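Glycerate dehydrogenase (Bacillus sp. 5mfcol3.1, PDB 6P2I) acts as an imine reductase, probably using NADPH to reduce acyclic imino acids that a partner oxidase produces in situ. Local coordinates at residues S138-K143 and N162-K167; E188-S193 and E212-L217. One frame throughout, in Å; residues are numbered along the deposited sequence.

Both contacts lie in the NAD-binding domain, and together they illustrate how a Rossmann-type sheet is framed by its connections. Interaction 1 joins the lead-in to strand 144-148 with the turn between helix 152-163 and strand 167-171, and it borders the second subunit. Interaction 2, later in the chain, packs helix 186-192 against helix 212-215 by apolar side chains and a shared water, with no other protein chain touching it. The centres of interactions 1 and 2 are 20 Å apart and the nearest atoms of interactions 1 and 2 about 7 Å apart, so they do not touch; both flank the same parallel sheet. In interaction 2 the Leu214 side chain lies about 10 Å from the bound NADP.

Interaction 1. Residues S138-K143 and N162-K167; sequences SEIRDK and NAFQMK. With EDO (1,2-ethanediol), chain E.
Two backbone hydrogen bonds join Asp142 and Lys143 to the residues leaving helix 152-163. Asp142 N donates to Gln165 O at 2.7 Å, and Lys167 N donates to Lys143 O at 2.9 Å, both with N-H...O angles of 152°. A type II turn from Ile140 to Lys143 presents the first of these groups, and Lys143 folds back so that its NZ reaches Glu139 O at 2.8 Å. Met166 CG rests against another backbone oxygen of the turn, 3.4 Å from Ile140 O.

The apolar part centres on Ile140. Chi1 of 72° sets CG1 between the backbone N and the carbonyl carbon, and an extended chi2 (174°) carries CD1 over the centre of the Phe164 ring, a CH-pi contact of 3.8 Å from CD1 to the ring centroid. The same methyl lies 4.0 Å from Met166 SD. Phe107 meets the Phe164 ring with nearly parallel planes.

Arg141 supplies the outer part with an extended chain. Its CG touches Phe164 O and Gln165 O, each at 3.6 Å, and in one of two conformers Gln165 CG lies over one guanidinium face, toward the rim. An ethanediol, probably from the crystallisation liquor, donates from O1 to Phe164 O; its very short approach to Arg141 NH1 is doubtful. An alanine here would lose the CG contact with both carbonyls and the guanidinium beside Gln165, and would probably open a gap at the rim.

Glu104 of the second subunit accepts from the backbone N of both Ile140 and Arg141, and Lys143 NZ forms a salt bridge with Glu281 of that subunit, which places the turn at the dimer interface. Gln165, with positive phi, is the C-prime residue of a Schellman motif, here closing the helix of a beta-alpha-beta crossover between the adjacent parallel strands 144-148 and 167-171 of a Rossmann-type domain.

Interaction 2. Residues E188-S193 and E212-L217; sequences ELMKKS and EKLLSL
One water is held between the carbonyl oxygens of Lys191 and Leu217, donating a hydrogen bond to each, at 2.9 Å to Lys191 O and 2.6 Å to Leu217 O. No direct hydrogen bond joins the two segments, so this water is the polar link between them, and it lets two acceptors that cannot bond to each other share a single donor molecule.

The rest is apolar packing, and Met190 carries most of it. Its CB points toward the partner segment, and the chain then bends at both chi2 and chi3 (-60° and -73°), so that it lies against the Leu214 carbonyl oxygen: CE is nearest, 3.5 Å from Leu214 O, with CB and CG also close to that oxygen. The Met190 and Leu214 side chains cross at about a right angle, Met190 CG meeting Leu214 CD2 at 4.2 Å. At the other end, Leu217 CB meets two successive residues of the helix, Met190 CB at 4.2 Å and Lys191 CG at 4.1 Å; beyond CG the Lys191 chain runs on extended.

Each segment also ties up its own polar groups. Leu189 O accepts from both Ser193 OG, at 2.7 Å, and Ser193 N, the two donors reaching it from opposite faces of its plane as helix 186-192 ends. Ser216 OG similarly donates to Lys213 O, at 2.6 Å.

Among the neighbouring elements, Leu189 and Ser193 rest on strand 167-171, whereas Leu214 and Leu217 reach back to Thr187 at the start of helix 186-192. Leu215 packs on Ala237 of helix 235-243, so the short helix 212-215 touches both helix 186-192 and helix 235-243.

Interaction 1. Residues S138-K143 and N162-K167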
loop_
_atom_site.group_PDB
_atom_site.type_symbol
_atom_site.label_atom_id
_atom_site.label_comp_id
_atom_site.label_asym_id
_atom_site.label_seq_id
_atom_site.Cartn_x
_atom_site.Cartn_y
_atom_site.Cartn_z
ATOM N N SER A 138 -3.696 3.194 -11.764
ATOM C CA SER A 138 -3.690 1.877 -12.378
ATOM C C SER A 138 -3.836 0.821 -11.294
ATOM O O SER A 138 -3.214 0.919 -10.225
ATOM C CB SER A 138 -2.399 1.630 -13.165
ATOM O OG SER A 138 -2.380 2.379 -14.360
ATOM N N GLU A 139 -4.665 -0.181 -11.565
ATOM C CA GLU A 139 -4.662 -1.374 -10.727
ATOM C C GLU A 139 -3.351 -2.111 -10.929
ATOM O O GLU A 139 -2.820 -2.152 -12.041
ATOM C CB GLU A 139 -5.831 -2.292 -11.076
ATOM C CG GLU A 139 -7.174 -1.690 -10.666
ATOM C CD GLU A 139 -8.377 -2.316 -11.351
ATOM O OE1 GLU A 139 -9.444 -1.668 -11.334
ATOM O OE2 GLU A 139 -8.282 -3.446 -11.898
ATOM N N ILE A 140 -2.817 -2.686 -9.848
ATOM C CA ILE A 140 -1.599 -3.474 -10.009
ATOM C C ILE A 140 -1.893 -4.902 -10.453
ATOM O O ILE A 140 -0.998 -5.565 -11.000
ATOM C CB ILE A 140 -0.734 -3.463 -8.730
ATOM C CG1 ILE A 140 -1.332 -4.300 -7.586
ATOM C CG2 ILE A 140 -0.440 -2.020 -8.295
ATOM C CD1 ILE A 140 -0.341 -4.404 -6.343
ATOM N N ARG A 141 -3.123 -5.392 -10.286
ATOM C CA ARG A 141 -3.430 -6.726 -10.772
ATOM C C ARG A 141 -3.190 -6.787 -12.277
ATOM O O ARG A 141 -3.499 -5.841 -13.010
ATOM C CB ARG A 141 -4.878 -7.102 -10.441
ATOM C CG ARG A 141 -5.305 -8.447 -11.027
ATOM C CD ARG A 141 -6.745 -8.789 -10.687
ATOM N NE ARG A 141 -7.200 -9.989 -11.378
ATOM C CZ ARG A 141 -7.671 -11.073 -10.771
ATOM N NH1 ARG A 141 -7.769 -11.105 -9.451
ATOM N NH2 ARG A 141 -8.062 -12.120 -11.483
ATOM N N ASP A 142 -2.586 -7.887 -12.722
ATOM C CA ASP A 142 -2.277 -8.212 -14.115
ATOM C C ASP A 142 -1.133 -7.379 -14.677
ATOM O O ASP A 142 -0.799 -7.542 -15.864
ATOM C CB ASP A 142 -3.500 -8.083 -15.045
ATOM C CG ASP A 142 -4.488 -9.213 -14.861
ATOM O OD1 ASP A 142 -4.066 -10.295 -14.396
ATOM O OD2 ASP A 142 -5.681 -9.021 -15.182
ATOM N N LYS A 143 -0.511 -6.508 -13.881
ATOM C CA LYS A 143 0.645 -5.770 -14.360
ATOM C C LYS A 143 1.900 -6.612 -14.193
ATOM O O LYS A 143 1.916 -7.622 -13.489
ATOM C CB LYS A 143 0.804 -4.449 -13.608
ATOM C CG LYS A 143 -0.421 -3.544 -13.721
ATOM C CD LYS A 143 -0.611 -3.051 -15.142
ATOM C CE LYS A 143 -1.859 -2.183 -15.253
ATOM N NZ LYS A 143 -3.070 -2.914 -14.774
ATOM N N ASN A 162 2.529 -12.588 -6.956
ATOM C CA ASN A 162 1.928 -13.667 -7.740
ATOM C C ASN A 162 0.511 -13.954 -7.277
ATOM O O ASN A 162 -0.320 -14.431 -8.060
ATOM C CB ASN A 162 2.784 -14.940 -7.661
ATOM C CG ASN A 162 3.756 -15.076 -8.830
ATOM O OD1 ASN A 162 3.384 -14.896 -9.993
ATOM N ND2 ASN A 162 5.008 -15.410 -8.525
ATOM N N ALA A 163 0.208 -13.637 -6.023
ATOM C CA ALA A 163 -1.126 -13.829 -5.484
ATOM C C ALA A 163 -1.969 -12.558 -5.513
ATOM O O ALA A 163 -3.188 -12.642 -5.333
ATOM C CB ALA A 163 -1.030 -14.388 -4.061
ATOM N N PHE A 164 -1.358 -11.388 -5.745
ATOM C CA PHE A 164 -2.071 -10.253 -6.328
ATOM C C PHE A 164 -2.432 -10.500 -7.786
ATOM O O PHE A 164 -3.078 -9.639 -8.399
ATOM C CB PHE A 164 -1.225 -8.985 -6.265
ATOM C CG PHE A 164 -1.657 -7.990 -5.226
ATOM C CD1 PHE A 164 -2.774 -7.205 -5.412
ATOM C CD2 PHE A 164 -0.895 -7.803 -4.077
ATOM C CE1 PHE A 164 -3.145 -6.282 -4.463
ATOM C CE2 PHE A 164 -1.260 -6.877 -3.129
ATOM C CZ PHE A 164 -2.390 -6.112 -3.321
ATOM N N GLN A 165 -2.057 -11.650 -8.346
ATOM C CA GLN A 165 -2.244 -11.959 -9.763
ATOM C C GLN A 165 -1.537 -10.918 -10.635
ATOM O O GLN A 165 -2.144 -10.222 -11.449
ATOM C CB GLN A 165 -3.731 -12.081 -10.122
ATOM C CG GLN A 165 -4.450 -13.219 -9.411
ATOM C CD GLN A 165 -3.883 -14.583 -9.759
ATOM O OE1 GLN A 165 -3.478 -15.340 -8.878
ATOM N NE2 GLN A 165 -3.859 -14.905 -11.049
ATOM N N MET A 166 -0.231 -10.810 -10.424
ATOM C CA MET A 166 0.660 -10.022 -11.264
ATOM C C MET A 166 1.552 -10.967 -12.058
ATOM O O MET A 166 1.713 -12.135 -11.702
ATOM C CB MET A 166 1.525 -9.078 -10.418
ATOM C CG MET A 166 0.696 -8.146 -9.568
ATOM S SD MET A 166 1.644 -7.147 -8.463
ATOM C CE MET A 166 2.393 -6.021 -9.620
ATOM N N LYS A 167 2.120 -10.458 -13.150
ATOM C CA LYS A 167 3.164 -11.176 -13.875
ATOM C C LYS A 167 4.496 -10.778 -13.265
ATOM O O LYS A 167 4.796 -9.585 -13.168
ATOM C CB LYS A 167 3.142 -10.846 -15.365
ATOM C CG LYS A 167 1.760 -10.507 -15.887
ATOM C CD LYS A 167 1.503 -11.115 -17.253
ATOM C CE LYS A 167 0.047 -10.942 -17.664
ATOM N NZ LYS A 167 -0.251 -11.633 -18.947
HETATM C C1 EDO E . -6.349 -10.347 -6.621
HETATM O O1 EDO E . -5.772 -9.099 -7.015
HETATM C C2 EDO E . -7.827 -10.152 -6.298
HETATM O O2 EDO E . -8.543 -9.910 -7.517
#

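Interaction 2. Residues E188-S193 and E212-L217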
loop_
_atom_site.group_PDB
_atom_site.type_symbol
_atom_site.label_atom_id
_atom_site.label_comp_id
_atom_site.label_asym_id
_atom_site.label_seq_id
_atom_site.Cartn_x
_atom_site.Cartn_y
_atom_site.Cartn_z
ATOM N N GLU A 188 15.541 -6.088 -21.015
ATOM C CA GLU A 188 14.147 -6.503 -21.136
ATOM C C GLU A 188 13.361 -6.161 -19.880
ATOM O O GLU A 188 12.210 -5.724 -19.964
ATOM C CB GLU A 188 14.042 -7.996 -21.429
ATOM C CG GLU A 188 12.599 -8.418 -21.647
ATOM C CD GLU A 188 12.451 -9.853 -22.085
ATOM O OE1 GLU A 188 13.476 -10.559 -22.182
ATOM O OE2 GLU A 188 11.299 -10.273 -22.337
ATOM N N LEU A 189 13.962 -6.344 -18.701
ATOM C CA LEU A 189 13.239 -6.008 -17.480
ATOM C C LEU A 189 12.828 -4.541 -17.477
ATOM O O LEU A 189 11.677 -4.213 -17.158
ATOM C CB LEU A 189 14.087 -6.314 -16.248
ATOM C CG LEU A 189 13.369 -6.251 -14.899
ATOM C CD1 LEU A 189 13.987 -7.268 -13.944
ATOM C CD2 LEU A 189 13.380 -4.832 -14.270
ATOM N N MET A 190 13.756 -3.647 -17.832
ATOM C CA MET A 190 13.444 -2.222 -17.833
ATOM C C MET A 190 12.393 -1.885 -18.882
ATOM O O MET A 190 11.562 -1.003 -18.653
ATOM C CB MET A 190 14.711 -1.394 -18.063
ATOM C CG MET A 190 15.803 -1.606 -17.008
ATOM S SD MET A 190 15.282 -1.182 -15.339
ATOM C CE MET A 190 15.239 0.610 -15.424
ATOM N N LYS A 191 12.404 -2.582 -20.023
ATOM C CA LYS A 191 11.449 -2.278 -21.085
ATOM C C LYS A 191 10.049 -2.774 -20.745
ATOM O O LYS A 191 9.058 -2.108 -21.066
ATOM C CB LYS A 191 11.906 -2.902 -22.402
ATOM C CG LYS A 191 13.057 -2.198 -23.099
ATOM C CD LYS A 191 13.464 -2.980 -24.339
ATOM C CE LYS A 191 14.593 -2.306 -25.095
ATOM N NZ LYS A 191 15.202 -3.231 -26.096
ATOM N N LYS A 192 9.941 -3.945 -20.115
ATOM C CA LYS A 192 8.653 -4.624 -20.018
ATOM C C LYS A 192 7.944 -4.418 -18.685
ATOM O O LYS A 192 6.740 -4.687 -18.603
ATOM C CB LYS A 192 8.824 -6.130 -20.254
ATOM C CG LYS A 192 9.411 -6.509 -21.614
ATOM C CD LYS A 192 8.500 -6.119 -22.759
ATOM C CE LYS A 192 8.320 -7.281 -23.732
ATOM N NZ LYS A 192 9.616 -7.837 -24.215
ATOM N N SER A 193 8.636 -3.947 -17.650
ATOM C CA SER A 193 8.030 -3.870 -16.327
ATOM C C SER A 193 7.141 -2.643 -16.186
ATOM O O SER A 193 7.512 -1.533 -16.575
ATOM C CB SER A 193 9.097 -3.833 -15.231
ATOM O OG SER A 193 9.920 -4.984 -15.278
ATOM N N GLU A 212 21.763 5.765 -16.598
ATOM C CA GLU A 212 20.905 6.691 -17.331
ATOM C C GLU A 212 20.275 6.008 -18.539
ATOM O O GLU A 212 19.081 6.184 -18.810
ATOM C CB GLU A 212 21.698 7.925 -17.772
ATOM C CG GLU A 212 20.862 8.937 -18.550
ATOM C CD GLU A 212 21.660 10.146 -18.994
ATOM O OE1 GLU A 212 22.849 10.247 -18.634
ATOM O OE2 GLU A 212 21.093 10.997 -19.709
ATOM N N LYS A 213 21.067 5.220 -19.274
ATOM C CA LYS A 213 20.545 4.521 -20.447
ATOM C C LYS A 213 19.422 3.563 -20.067
ATOM O O LYS A 213 18.352 3.563 -20.688
ATOM C CB LYS A 213 21.674 3.769 -21.153
ATOM C CG LYS A 213 21.270 3.124 -22.470
ATOM N N LEU A 214 19.648 2.733 -19.047
ATOM C CA LEU A 214 18.623 1.774 -18.637
ATOM C C LEU A 214 17.372 2.481 -18.138
ATOM O O LEU A 214 16.249 2.051 -18.432
ATOM C CB LEU A 214 19.174 0.841 -17.560
ATOM C CG LEU A 214 20.133 -0.226 -18.079
ATOM C CD1 LEU A 214 20.758 -0.988 -16.910
ATOM C CD2 LEU A 214 19.421 -1.170 -19.038
ATOM N N LEU A 215 17.542 3.560 -17.367
ATOM C CA LEU A 215 16.384 4.313 -16.894
ATOM C C LEU A 215 15.579 4.896 -18.053
ATOM O O LEU A 215 14.356 5.035 -17.954
ATOM C CB LEU A 215 16.836 5.427 -15.947
ATOM C CG LEU A 215 17.360 4.991 -14.576
ATOM C CD1 LEU A 215 18.117 6.127 -13.926
ATOM C CD2 LEU A 215 16.209 4.522 -13.685
ATOM N N SER A 216 16.235 5.231 -19.159
ATOM C CA SER A 216 15.516 5.808 -20.289
ATOM C C SER A 216 14.624 4.797 -20.991
ATOM O O SER A 216 13.813 5.194 -21.836
ATOM C CB SER A 216 16.493 6.400 -21.300
ATOM O OG SER A 216 17.118 5.380 -22.060
ATOM N N LEU A 217 14.751 3.512 -20.671
ATOM C CA LEU A 217 13.927 2.485 -21.298
ATOM C C LEU A 217 12.592 2.269 -20.594
ATOM O O LEU A 217 11.727 1.577 -21.149
ATOM C CB LEU A 217 14.685 1.158 -21.354
ATOM C CG LEU A 217 16.063 1.174 -22.019
ATOM C CD1 LEU A 217 16.738 -0.164 -21.801
ATOM C CD2 LEU A 217 15.948 1.482 -23.505
HETATM O O HOH W 1 9.535 0.554 -22.139
#